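Local coordinates for protein 4-alpha-glucanotransferase (PDB 6M6T) that belongs to the amylomaltase (disproportionating enzyme) family, is built on a TIM barrel and holds glycan ligands in its pockets, at residues R459-M462 with G468-Q471; F43-P48 with I390-T395; P427-V432 with L451-A456; G18-G23 with I91-D96. All coordinates share one frame; numbering follows the deposited sequence.

In the fold
Four contacts tie loops and strands of an elaborated TIM barrel together. From the N terminus, contact 4 opens at 18-23, in the loop after the first barrel strand, and closes at 91-96 in the insertion between the second and third strands. Contact 2 opens between these ends, at 43-48, and closes only at 390-395, so the two cross; it joins the second and seventh strands. Contact 3 then follows in series, linking the start of helix 428-438 to the turn after helix 448-451. Contact 1 comes directly after it in sequence and folds one loop back on itself. Contacts 1 and 2 touch, W470 CZ3 packing 3.5 Å from L47 CD1.

Contact 1 (R459-M462 with G468-Q471); sequences RMNM and GNWQ
One backbone-backbone hydrogen bond and one weak backbone-to-side-chain bond join M460-M462 to N469-W470. The first runs from W470 N to M460 O, 2.7 Å long with an N-H...O angle of 165°, and the donor lies in the carbonyl plane. In the second, M462 N reaches N469 OD1 at 2.9 Å, but the strongly bent N-H...O angle makes it weak. The other end of that amide, N469 ND2, bonds T465 in the connecting loop, so both ends of the N469 amide are used. N461 OD1 and N469 OD1, both acceptors, are near each other at 3.5 Å without a bond. On the 459-462 side, R459 NE donates to N461 O at 2.6 Å, meeting it in the carbonyl plane on a lone pair, though the oxygen is tilted from the guanidinium plane; R459 NH2 bonds D397 O.

Ring contacts come next. With its CG anti to the backbone N (chi1 -162°), N461 lays its side chain over one face of the W470 indole, the amide and ring planes nearly parallel. N461 CB makes a CH-pi contact, 3.9 Å from the centroid of the six-membered ring of W470. M460 crosses the same side chain at about a right angle: its CG lies 3.9 Å from W470 CE3, while its sulfur, SD, sits 3.8 Å from W470 CA.

N461 ND2 makes weak hydrogen bonds to D397 OD2 and to O2 of the bound AC1. W470 thus backs a first-shell residue, and the loop contributes N461, and beyond it P463 and N464, to a glycan pocket of this TIM-barrel protein.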
loop_
_atom_site.group_PDB
_atom_site.type_symbol
_atom_site.label_atom_id
_atom_site.label_comp_id
_atom_site.label_asym_id
_atom_site.label_seq_id
_atom_site.Cartn_x
_atom_site.Cartn_y
_atom_site.Cartn_z
ATOM N N ARG A 459 10.012 -11.953 4.263
ATOM C CA ARG A 459 9.676 -11.161 3.087
ATOM C C ARG A 459 8.183 -10.844 3.076
ATOM O O ARG A 459 7.358 -11.704 3.379
ATOM C CB ARG A 459 10.088 -11.935 1.826
ATOM C CG ARG A 459 10.109 -11.151 0.531
ATOM C CD ARG A 459 10.330 -12.064 -0.672
ATOM N NE ARG A 459 10.276 -11.266 -1.893
ATOM C CZ ARG A 459 10.994 -11.482 -2.991
ATOM N NH1 ARG A 459 11.834 -12.507 -3.062
ATOM N NH2 ARG A 459 10.861 -10.667 -4.025
ATOM N N MET A 460 7.834 -9.592 2.752
ATOM C CA MET A 460 6.432 -9.179 2.798
ATOM C C MET A 460 5.664 -9.637 1.563
ATOM O O MET A 460 4.597 -10.249 1.687
ATOM C CB MET A 460 6.328 -7.667 2.948
ATOM C CG MET A 460 4.931 -7.201 3.206
ATOM S SD MET A 460 4.359 -7.618 4.866
ATOM C CE MET A 460 3.057 -6.392 5.020
ATOM N N ASN A 461 6.181 -9.338 0.361
ATOM C CA ASN A 461 5.627 -9.854 -0.883
ATOM C C ASN A 461 6.708 -10.594 -1.638
ATOM O O ASN A 461 7.893 -10.342 -1.436
ATOM C CB ASN A 461 5.070 -8.760 -1.804
ATOM C CG ASN A 461 4.108 -9.323 -2.868
ATOM O OD1 ASN A 461 3.252 -10.152 -2.553
ATOM N ND2 ASN A 461 4.252 -8.878 -4.121
ATOM N N MET A 462 6.282 -11.517 -2.497
ATOM C CA MET A 462 7.141 -12.164 -3.490
ATOM C C MET A 462 6.344 -12.142 -4.781
ATOM O O MET A 462 5.424 -12.962 -4.958
ATOM C CB MET A 462 7.532 -13.592 -3.118
ATOM C CG MET A 462 8.133 -14.403 -4.288
ATOM S SD MET A 462 8.826 -16.040 -3.869
ATOM C CE MET A 462 10.117 -15.595 -2.698
ATOM N N GLY A 468 1.329 -17.250 0.913
ATOM C CA GLY A 468 2.083 -16.707 2.033
ATOM C C GLY A 468 2.722 -15.349 1.837
ATOM O O GLY A 468 3.951 -15.211 1.925
ATOM N N ASN A 469 1.888 -14.338 1.597
ATOM C CA ASN A 469 2.329 -12.978 1.330
ATOM C C ASN A 469 1.539 -12.027 2.216
ATOM O O ASN A 469 0.363 -12.265 2.495
ATOM C CB ASN A 469 2.132 -12.592 -0.170
ATOM C CG ASN A 469 3.215 -13.170 -1.090
ATOM O OD1 ASN A 469 4.404 -12.951 -0.887
ATOM N ND2 ASN A 469 2.797 -13.906 -2.102
ATOM N N TRP A 470 2.188 -10.932 2.632
ATOM C CA TRP A 470 1.591 -9.900 3.482
ATOM C C TRP A 470 1.309 -10.417 4.890
ATOM O O TRP A 470 0.401 -9.938 5.577
ATOM C CB TRP A 470 0.318 -9.312 2.859
ATOM C CG TRP A 470 0.379 -9.218 1.348
ATOM C CD1 TRP A 470 -0.203 -10.075 0.452
ATOM C CD2 TRP A 470 1.057 -8.225 0.559
ATOM N NE1 TRP A 470 0.073 -9.683 -0.833
ATOM C CE2 TRP A 470 0.842 -8.550 -0.798
ATOM C CE3 TRP A 470 1.826 -7.100 0.867
ATOM C CZ2 TRP A 470 1.369 -7.785 -1.850
ATOM C CZ3 TRP A 470 2.348 -6.339 -0.180
ATOM C CH2 TRP A 470 2.118 -6.687 -1.518
ATOM N N GLN A 471 2.102 -11.383 5.339
ATOM C CA GLN A 471 1.837 -12.057 6.590
ATOM C C GLN A 471 2.808 -11.705 7.699
ATOM O O GLN A 471 2.613 -12.164 8.831
ATOM C CB GLN A 471 1.866 -13.571 6.386
ATOM C CG GLN A 471 0.561 -14.131 5.952
ATOM C CD GLN A 471 0.754 -15.450 5.292
ATOM O OE1 GLN A 471 1.835 -16.043 5.396
ATOM N NE2 GLN A 471 -0.273 -15.921 4.583
#

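Contact 2 (F43-P48 with I390-T395); sequences FWQILP and IAYAGT
Q45 and Y392 meet across the interior of the TIM barrel: Q45 stands on strand 43-45 and Y392 on strand 389-392, the second and seventh of its eight parallel strands, with strands 6-10 and 443-447 lying between them in the sheet. The close part of the contact is a single pair of side-chain ends. Y392 OH donates to Q45 OE1 at 2.7 Å, approaching in the carbonyl plane on a lone pair with a C=O...O angle of 117°. The amide oxygen lies at the edge of the tyrosine ring, near its plane, whereas the amide and ring planes are 61° apart and the two side chains cross at about a right angle. Q45 spans its share of the gap as an extended chain, its CG swung opposite the backbone N (chi1 -171°), and the end of the Y392 side chain reaches it from strand 389-392.

Beyond this pair the segments stand well apart. The nearest CA atoms, those of Q45 and T395, are 10.5 Å from each other, and only 79 Å² is buried between the segments in all, yet every residue of both is buried in the protein. Other strands of the barrel pack there: R294, on strand 292-295, touches both Q45 and T395, and T443, on strand 443-447, is touched by F43 and by I390. In the same part of the core, Y392 packs on I445. At the bond itself, Q45 OE1 also sits 3.4 Å from Y392 CE2, the ring carbon next to the hydroxyl-bearing one.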
loop_
_atom_site.group_PDB
_atom_site.type_symbol
_atom_site.label_atom_id
_atom_site.label_comp_id
_atom_site.label_asym_id
_atom_site.label_seq_id
_atom_site.Cartn_x
_atom_site.Cartn_y
_atom_site.Cartn_z
ATOM N N PHE A 43 10.136 9.775 8.694
ATOM C CA PHE A 43 9.064 9.201 7.892
ATOM C C PHE A 43 8.667 7.822 8.389
ATOM O O PHE A 43 9.512 7.033 8.827
ATOM C CB PHE A 43 9.469 9.115 6.397
ATOM C CG PHE A 43 9.712 10.453 5.770
ATOM C CD1 PHE A 43 8.701 11.399 5.706
ATOM C CD2 PHE A 43 10.955 10.781 5.276
ATOM C CE1 PHE A 43 8.932 12.651 5.147
ATOM C CE2 PHE A 43 11.197 12.035 4.718
ATOM C CZ PHE A 43 10.190 12.969 4.660
ATOM N N TRP A 44 7.362 7.553 8.304
ATOM C CA TRP A 44 6.772 6.216 8.400
ATOM C C TRP A 44 6.156 5.939 7.037
ATOM O O TRP A 44 5.200 6.623 6.642
ATOM C CB TRP A 44 5.704 6.148 9.507
ATOM C CG TRP A 44 5.177 4.772 9.785
ATOM C CD1 TRP A 44 5.507 3.633 9.126
ATOM C CD2 TRP A 44 4.250 4.380 10.822
ATOM N NE1 TRP A 44 4.831 2.557 9.664
ATOM C CE2 TRP A 44 4.067 2.987 10.713
ATOM C CE3 TRP A 44 3.568 5.068 11.832
ATOM C CZ2 TRP A 44 3.234 2.274 11.562
ATOM C CZ3 TRP A 44 2.723 4.353 12.656
ATOM C CH2 TRP A 44 2.562 2.972 12.515
ATOM N N GLN A 45 6.713 4.978 6.296
ATOM C CA GLN A 45 6.085 4.524 5.059
ATOM C C GLN A 45 5.234 3.294 5.359
ATOM O O GLN A 45 5.733 2.296 5.898
ATOM C CB GLN A 45 7.113 4.200 3.976
ATOM C CG GLN A 45 6.482 3.927 2.596
ATOM C CD GLN A 45 7.477 4.041 1.442
ATOM O OE1 GLN A 45 8.656 4.376 1.629
ATOM N NE2 GLN A 45 7.003 3.767 0.239
ATOM N N ILE A 46 3.957 3.364 5.005
ATOM C CA ILE A 46 3.061 2.226 5.088
ATOM C C ILE A 46 2.729 1.748 3.668
ATOM O O ILE A 46 3.107 2.371 2.666
ATOM C CB ILE A 46 1.780 2.568 5.886
ATOM C CG1 ILE A 46 1.112 3.811 5.288
ATOM C CG2 ILE A 46 2.110 2.812 7.364
ATOM C CD1 ILE A 46 -0.377 3.873 5.472
ATOM N N LEU A 47 2.026 0.610 3.593
ATOM C CA LEU A 47 1.437 0.106 2.350
ATOM C C LEU A 47 0.103 0.824 2.144
ATOM O O LEU A 47 -0.219 1.788 2.844
ATOM C CB LEU A 47 1.344 -1.412 2.419
ATOM C CG LEU A 47 2.682 -2.145 2.571
ATOM C CD1 LEU A 47 2.598 -3.490 1.877
ATOM C CD2 LEU A 47 3.876 -1.372 2.037
ATOM N N PRO A 48 -0.669 0.486 1.108
ATOM C CA PRO A 48 -1.972 1.145 0.970
ATOM C C PRO A 48 -2.927 0.692 2.057
ATOM O O PRO A 48 -2.869 -0.439 2.550
ATOM C CB PRO A 48 -2.456 0.711 -0.418
ATOM C CG PRO A 48 -1.264 0.273 -1.126
ATOM C CD PRO A 48 -0.385 -0.335 -0.090
ATOM N N ILE A 390 14.877 8.687 -3.241
ATOM C CA ILE A 390 14.563 8.029 -1.972
ATOM C C ILE A 390 15.206 6.655 -2.016
ATOM O O ILE A 390 14.813 5.820 -2.832
ATOM C CB ILE A 390 13.055 7.880 -1.762
ATOM C CG1 ILE A 390 12.311 9.195 -1.994
ATOM C CG2 ILE A 390 12.778 7.265 -0.399
ATOM C CD1 ILE A 390 12.977 10.410 -1.392
ATOM N N ALA A 391 16.165 6.379 -1.152
ATOM C CA ALA A 391 16.905 5.129 -1.266
ATOM C C ALA A 391 16.412 4.101 -0.258
ATOM O O ALA A 391 16.189 4.422 0.909
ATOM C CB ALA A 391 18.404 5.352 -1.093
ATOM N N TYR A 392 16.236 2.864 -0.737
ATOM C CA TYR A 392 15.854 1.699 0.052
ATOM C C TYR A 392 16.949 0.652 -0.019
ATOM O O TYR A 392 17.697 0.568 -1.001
ATOM C CB TYR A 392 14.564 1.029 -0.448
ATOM C CG TYR A 392 13.404 1.961 -0.494
ATOM C CD1 TYR A 392 13.201 2.777 -1.592
ATOM C CD2 TYR A 392 12.537 2.063 0.577
ATOM C CE1 TYR A 392 12.153 3.648 -1.629
ATOM C CE2 TYR A 392 11.483 2.937 0.551
ATOM C CZ TYR A 392 11.296 3.731 -0.555
ATOM O OH TYR A 392 10.241 4.605 -0.591
ATOM N N ALA A 393 17.028 -0.150 1.038
ATOM C CA ALA A 393 17.791 -1.384 0.962
ATOM C C ALA A 393 17.040 -2.383 0.107
ATOM O O ALA A 393 17.576 -2.935 -0.863
ATOM C CB ALA A 393 18.025 -1.933 2.366
ATOM N N GLY A 394 15.777 -2.594 0.443
ATOM C CA GLY A 394 14.850 -3.262 -0.434
ATOM C C GLY A 394 13.508 -2.637 -0.157
ATOM O O GLY A 394 13.361 -1.827 0.760
ATOM N N THR A 395 12.534 -2.993 -0.975
ATOM C CA THR A 395 11.167 -2.656 -0.655
ATOM C C THR A 395 10.387 -3.938 -0.373
ATOM O O THR A 395 10.935 -5.045 -0.374
ATOM C CB THR A 395 10.538 -1.810 -1.762
ATOM O OG1 THR A 395 9.345 -1.191 -1.247
ATOM C CG2 THR A 395 10.222 -2.658 -3.005
#

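Contact 3 (P427-V432 with L451-A456); sequences PITETV and LLDKPA
T429 OG1 donates a hydrogen bond to D453 OD1 at 2.7 Å, the one bond that crosses between the two segments. The hydroxyl meets the carboxylate on its anti side, 33° out of the carboxylate plane, so the bond is tilted. A chi1 of 55° sets OG1 between the backbone N and the carbonyl carbon of T429, and that rotation aims it at the aspartate. Beside it, P427 CB brushes the same oxygen, D453 OD1, at 3.9 Å.

Backbone geometry places both partners. P427 occupies the N-cap position of helix 428-438, which puts T429 in its first turn. D453, with positive phi (57°), is the C-prime residue of the Schellman motif that ends helix 448-451, so one helix start is joined to one helix end.

In the next shell, N402 ND2 adds a weak hydrogen bond to D453 OD1, so this oxygen has two donors. The N402 side chain also touches T429, and R483 of helix 481-493 packs against D453. E430 OE2, a like charge, stays 6.5 Å from D453 OD1; E430 OE1 makes a long, weak ion pair with R483.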
loop_
_atom_site.group_PDB
_atom_site.type_symbol
_atom_site.label_atom_id
_atom_site.label_comp_id
_atom_site.label_asym_id
_atom_site.label_seq_id
_atom_site.Cartn_x
_atom_site.Cartn_y
_atom_site.Cartn_z
ATOM N N PRO A 427 26.698 -8.686 11.507
ATOM C CA PRO A 427 25.591 -9.097 10.634
ATOM C C PRO A 427 25.455 -8.106 9.490
ATOM O O PRO A 427 25.534 -6.897 9.690
ATOM C CB PRO A 427 24.364 -9.079 11.563
ATOM C CG PRO A 427 24.901 -8.912 12.957
ATOM C CD PRO A 427 26.219 -8.223 12.822
ATOM N N ILE A 428 25.261 -8.624 8.276
ATOM C CA ILE A 428 25.336 -7.760 7.108
ATOM C C ILE A 428 24.138 -6.835 6.952
ATOM O O ILE A 428 24.167 -5.948 6.092
ATOM C CB ILE A 428 25.537 -8.598 5.828
ATOM C CG1 ILE A 428 26.052 -7.698 4.702
ATOM C CG2 ILE A 428 24.235 -9.325 5.439
ATOM C CD1 ILE A 428 26.906 -8.379 3.734
ATOM N N THR A 429 23.090 -6.978 7.760
ATOM C CA THR A 429 22.011 -5.996 7.668
ATOM C C THR A 429 22.478 -4.639 8.175
ATOM O O THR A 429 22.158 -3.594 7.589
ATOM C CB THR A 429 20.794 -6.461 8.454
ATOM O OG1 THR A 429 21.183 -6.749 9.805
ATOM C CG2 THR A 429 20.182 -7.697 7.805
ATOM N N GLU A 430 23.258 -4.648 9.256
ATOM C CA GLU A 430 23.878 -3.435 9.763
ATOM C C GLU A 430 24.928 -2.899 8.781
ATOM O O GLU A 430 25.051 -1.676 8.600
ATOM C CB GLU A 430 24.467 -3.728 11.155
ATOM C CG GLU A 430 23.430 -3.649 12.306
ATOM C CD GLU A 430 23.678 -4.614 13.465
ATOM O OE1 GLU A 430 22.813 -4.675 14.378
ATOM O OE2 GLU A 430 24.716 -5.315 13.466
ATOM N N THR A 431 25.648 -3.792 8.094
ATOM C CA THR A 431 26.544 -3.355 7.032
ATOM C C THR A 431 25.779 -2.577 5.968
ATOM O O THR A 431 26.036 -1.381 5.730
ATOM C CB THR A 431 27.246 -4.559 6.394
ATOM O OG1 THR A 431 27.657 -5.492 7.404
ATOM C CG2 THR A 431 28.478 -4.102 5.601
ATOM N N VAL A 432 24.822 -3.256 5.321
ATOM C CA VAL A 432 24.114 -2.660 4.195
ATOM C C VAL A 432 23.484 -1.346 4.618
ATOM O O VAL A 432 23.533 -0.358 3.877
ATOM C CB VAL A 432 23.071 -3.644 3.624
ATOM C CG1 VAL A 432 22.199 -2.962 2.551
ATOM C CG2 VAL A 432 23.755 -4.870 3.045
ATOM N N LEU A 451 16.120 -4.070 10.142
ATOM C CA LEU A 451 16.514 -3.477 11.413
ATOM C C LEU A 451 16.565 -4.517 12.534
ATOM O O LEU A 451 17.452 -4.467 13.392
ATOM C CB LEU A 451 15.560 -2.347 11.765
ATOM C CG LEU A 451 15.967 -1.647 13.037
ATOM C CD1 LEU A 451 16.789 -0.425 12.690
ATOM C CD2 LEU A 451 14.722 -1.285 13.806
ATOM N N LEU A 452 15.642 -5.477 12.537
ATOM C CA LEU A 452 15.669 -6.567 13.510
ATOM C C LEU A 452 16.408 -7.801 13.011
ATOM O O LEU A 452 16.352 -8.843 13.678
ATOM C CB LEU A 452 14.252 -6.978 13.910
ATOM C CG LEU A 452 13.277 -5.822 14.092
ATOM C CD1 LEU A 452 11.843 -6.350 14.042
ATOM C CD2 LEU A 452 13.555 -5.056 15.382
ATOM N N ASP A 453 17.060 -7.720 11.850
ATOM C CA ASP A 453 17.845 -8.824 11.297
ATOM C C ASP A 453 16.991 -10.085 11.130
ATOM O O ASP A 453 17.311 -11.151 11.656
ATOM C CB ASP A 453 19.076 -9.101 12.179
ATOM C CG ASP A 453 20.206 -9.829 11.429
ATOM O OD1 ASP A 453 20.641 -9.349 10.356
ATOM O OD2 ASP A 453 20.674 -10.885 11.920
ATOM N N LYS A 454 15.849 -9.950 10.350
ATOM C CA LYS A 454 15.023 -11.158 10.278
ATOM C C LYS A 454 15.371 -12.000 9.045
ATOM O O LYS A 454 15.865 -11.471 8.043
ATOM C CB LYS A 454 13.536 -10.786 10.258
ATOM C CG LYS A 454 12.969 -10.433 11.633
ATOM C CD LYS A 454 13.175 -11.581 12.614
ATOM C CE LYS A 454 12.299 -11.427 13.858
ATOM N NZ LYS A 454 10.838 -11.583 13.562
ATOM N N PRO A 455 15.139 -13.343 9.082
ATOM C CA PRO A 455 15.614 -14.215 7.987
ATOM C C PRO A 455 14.732 -14.187 6.745
ATOM O O PRO A 455 13.791 -13.394 6.683
ATOM C CB PRO A 455 15.619 -15.612 8.629
ATOM C CG PRO A 455 15.377 -15.382 10.111
ATOM C CD PRO A 455 14.566 -14.136 10.179
ATOM N N ALA A 456 15.010 -15.042 5.753
ATOM C CA ALA A 456 14.316 -14.931 4.470
ATOM C C ALA A 456 12.815 -15.142 4.594
ATOM O O ALA A 456 12.064 -14.645 3.744
ATOM C CB ALA A 456 14.886 -15.923 3.459
#

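Contact 4 (G18-G23 with I91-D96); sequences GDLGIG and ISFGQD
Side-chain torsions of L20 and F93 lay the two residues side by side, pointing the same way: chi1 is -60° in L20 and -43° in F93, and in each case CG lies beside the backbone N and opposite the carbonyl carbon. Their apolar ends meet at L20 CD2 and F93 CE1, 4.1 Å apart. Much of the rest is backbone against ring. L20 O comes to 3.2 Å from F93 CG, approaching obliquely, while D19 O sits at the ring edge, near its plane, 3.8 Å from F93 CD1. One ring face lies against the phenylalanine's own segment, where I91 O stands over the ring centre, 3.4 Å above the plane.

Where the segments come closest, G21 and F93 have CA atoms 4.6 Å apart, and G21 CA faces F93 O. G21 has positive phi (89°), and its lack of a side chain suits this approach. No hydrogen bond crosses between the segments, so van der Waals packing carries the 161 Å² buried here.

Further out, F74 of helix 74-78 touches both L20 and F93, and L105 and K108 at the start of helix 105-122 also meet F93. The contact therefore docks the loop after the first barrel strand on the helix-containing insertion between strands 43-45 and 212-217, an elaboration of the TIM barrel in this amylomaltase.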
loop_
_atom_site.group_PDB
_atom_site.type_symbol
_atom_site.label_atom_id
_atom_site.label_comp_id
_atom_site.label_asym_id
_atom_site.label_seq_id
_atom_site.Cartn_x
_atom_site.Cartn_y
_atom_site.Cartn_z
ATOM N N GLY A 18 -0.021 -7.141 18.349
ATOM C CA GLY A 18 -1.309 -6.967 19.046
ATOM C C GLY A 18 -1.961 -8.274 19.432
ATOM O O GLY A 18 -1.335 -9.315 19.344
ATOM N N ASP A 19 -3.207 -8.220 19.859
ATOM C CA ASP A 19 -3.866 -9.479 20.273
ATOM C C ASP A 19 -4.980 -9.798 19.280
ATOM O O ASP A 19 -5.559 -10.862 19.388
ATOM C CB ASP A 19 -4.420 -9.323 21.688
ATOM C CG ASP A 19 -3.375 -9.415 22.787
ATOM O OD1 ASP A 19 -2.762 -8.380 23.104
ATOM O OD2 ASP A 19 -3.202 -10.519 23.334
ATOM N N LEU A 20 -5.210 -8.892 18.332
ATOM C CA LEU A 20 -6.295 -9.019 17.337
ATOM C C LEU A 20 -5.857 -9.803 16.107
ATOM O O LEU A 20 -6.684 -9.906 15.221
ATOM C CB LEU A 20 -6.771 -7.629 16.929
ATOM C CG LEU A 20 -7.308 -6.762 18.054
ATOM C CD1 LEU A 20 -8.023 -5.546 17.506
ATOM C CD2 LEU A 20 -8.239 -7.557 18.931
ATOM N N GLY A 21 -4.616 -10.280 16.032
ATOM C CA GLY A 21 -4.207 -11.106 14.881
ATOM C C GLY A 21 -3.679 -10.288 13.734
ATOM O O GLY A 21 -3.311 -10.845 12.733
ATOM N N ILE A 22 -3.616 -8.993 13.921
ATOM C CA ILE A 22 -3.181 -8.115 12.847
ATOM C C ILE A 22 -3.026 -6.716 13.423
ATOM O O ILE A 22 -3.818 -6.301 14.277
ATOM C CB ILE A 22 -4.180 -8.133 11.678
ATOM C CG1 ILE A 22 -3.596 -7.383 10.473
ATOM C CG2 ILE A 22 -5.523 -7.560 12.116
ATOM C CD1 ILE A 22 -3.756 -8.113 9.184
ATOM N N GLY A 23 -2.006 -5.986 12.980
ATOM C CA GLY A 23 -1.820 -4.626 13.446
ATOM C C GLY A 23 -3.041 -3.762 13.199
ATOM O O GLY A 23 -3.850 -4.003 12.312
ATOM N N ILE A 91 -10.644 -14.326 21.651
ATOM C CA ILE A 91 -11.363 -14.677 20.428
ATOM C C ILE A 91 -10.300 -14.970 19.366
ATOM O O ILE A 91 -10.467 -14.632 18.186
ATOM C CB ILE A 91 -12.370 -13.576 20.016
ATOM C CG1 ILE A 91 -13.349 -13.283 21.165
ATOM C CG2 ILE A 91 -13.210 -14.003 18.819
ATOM C CD1 ILE A 91 -14.708 -14.024 21.082
ATOM N N SER A 92 -9.204 -15.619 19.795
ATOM C CA SER A 92 -7.905 -15.664 19.116
ATOM C C SER A 92 -7.981 -15.665 17.593
ATOM O O SER A 92 -8.653 -16.505 16.973
ATOM C CB SER A 92 -7.107 -16.901 19.558
ATOM O OG SER A 92 -7.225 -17.955 18.609
ATOM N N PHE A 93 -7.291 -14.691 17.000
ATOM C CA PHE A 93 -7.153 -14.522 15.558
ATOM C C PHE A 93 -5.756 -14.983 15.138
ATOM O O PHE A 93 -4.860 -14.168 14.913
ATOM C CB PHE A 93 -7.406 -13.054 15.174
ATOM C CG PHE A 93 -8.587 -12.415 15.886
ATOM C CD1 PHE A 93 -8.447 -11.851 17.152
ATOM C CD2 PHE A 93 -9.824 -12.341 15.269
ATOM C CE1 PHE A 93 -9.534 -11.247 17.792
ATOM C CE2 PHE A 93 -10.907 -11.738 15.899
ATOM C CZ PHE A 93 -10.763 -11.192 17.159
ATOM N N GLY A 94 -5.561 -16.288 15.046
ATOM C CA GLY A 94 -4.307 -16.749 14.477
ATOM C C GLY A 94 -3.408 -17.414 15.508
ATOM O O GLY A 94 -3.394 -17.053 16.693
ATOM N N GLN A 95 -2.628 -18.392 15.041
ATOM C CA GLN A 95 -1.798 -19.203 15.928
ATOM C C GLN A 95 -0.502 -18.484 16.301
ATOM O O GLN A 95 -0.228 -18.240 17.481
ATOM C CB GLN A 95 -1.494 -20.550 15.262
ATOM C CG GLN A 95 -1.006 -21.646 16.218
ATOM C CD GLN A 95 -0.112 -22.674 15.514
ATOM O OE1 GLN A 95 -0.216 -23.882 15.745
ATOM N NE2 GLN A 95 0.776 -22.189 14.657
ATOM N N ASP A 96 0.321 -18.145 15.296
ATOM C CA ASP A 96 1.643 -17.538 15.407
ATOM C C ASP A 96 1.516 -16.017 15.500
ATOM O O ASP A 96 0.845 -15.406 14.661
ATOM C CB ASP A 96 2.486 -17.937 14.199
ATOM C CG ASP A 96 3.910 -17.373 14.234
ATOM O OD1 ASP A 96 4.303 -16.621 15.166
ATOM O OD2 ASP A 96 4.656 -17.701 13.286
#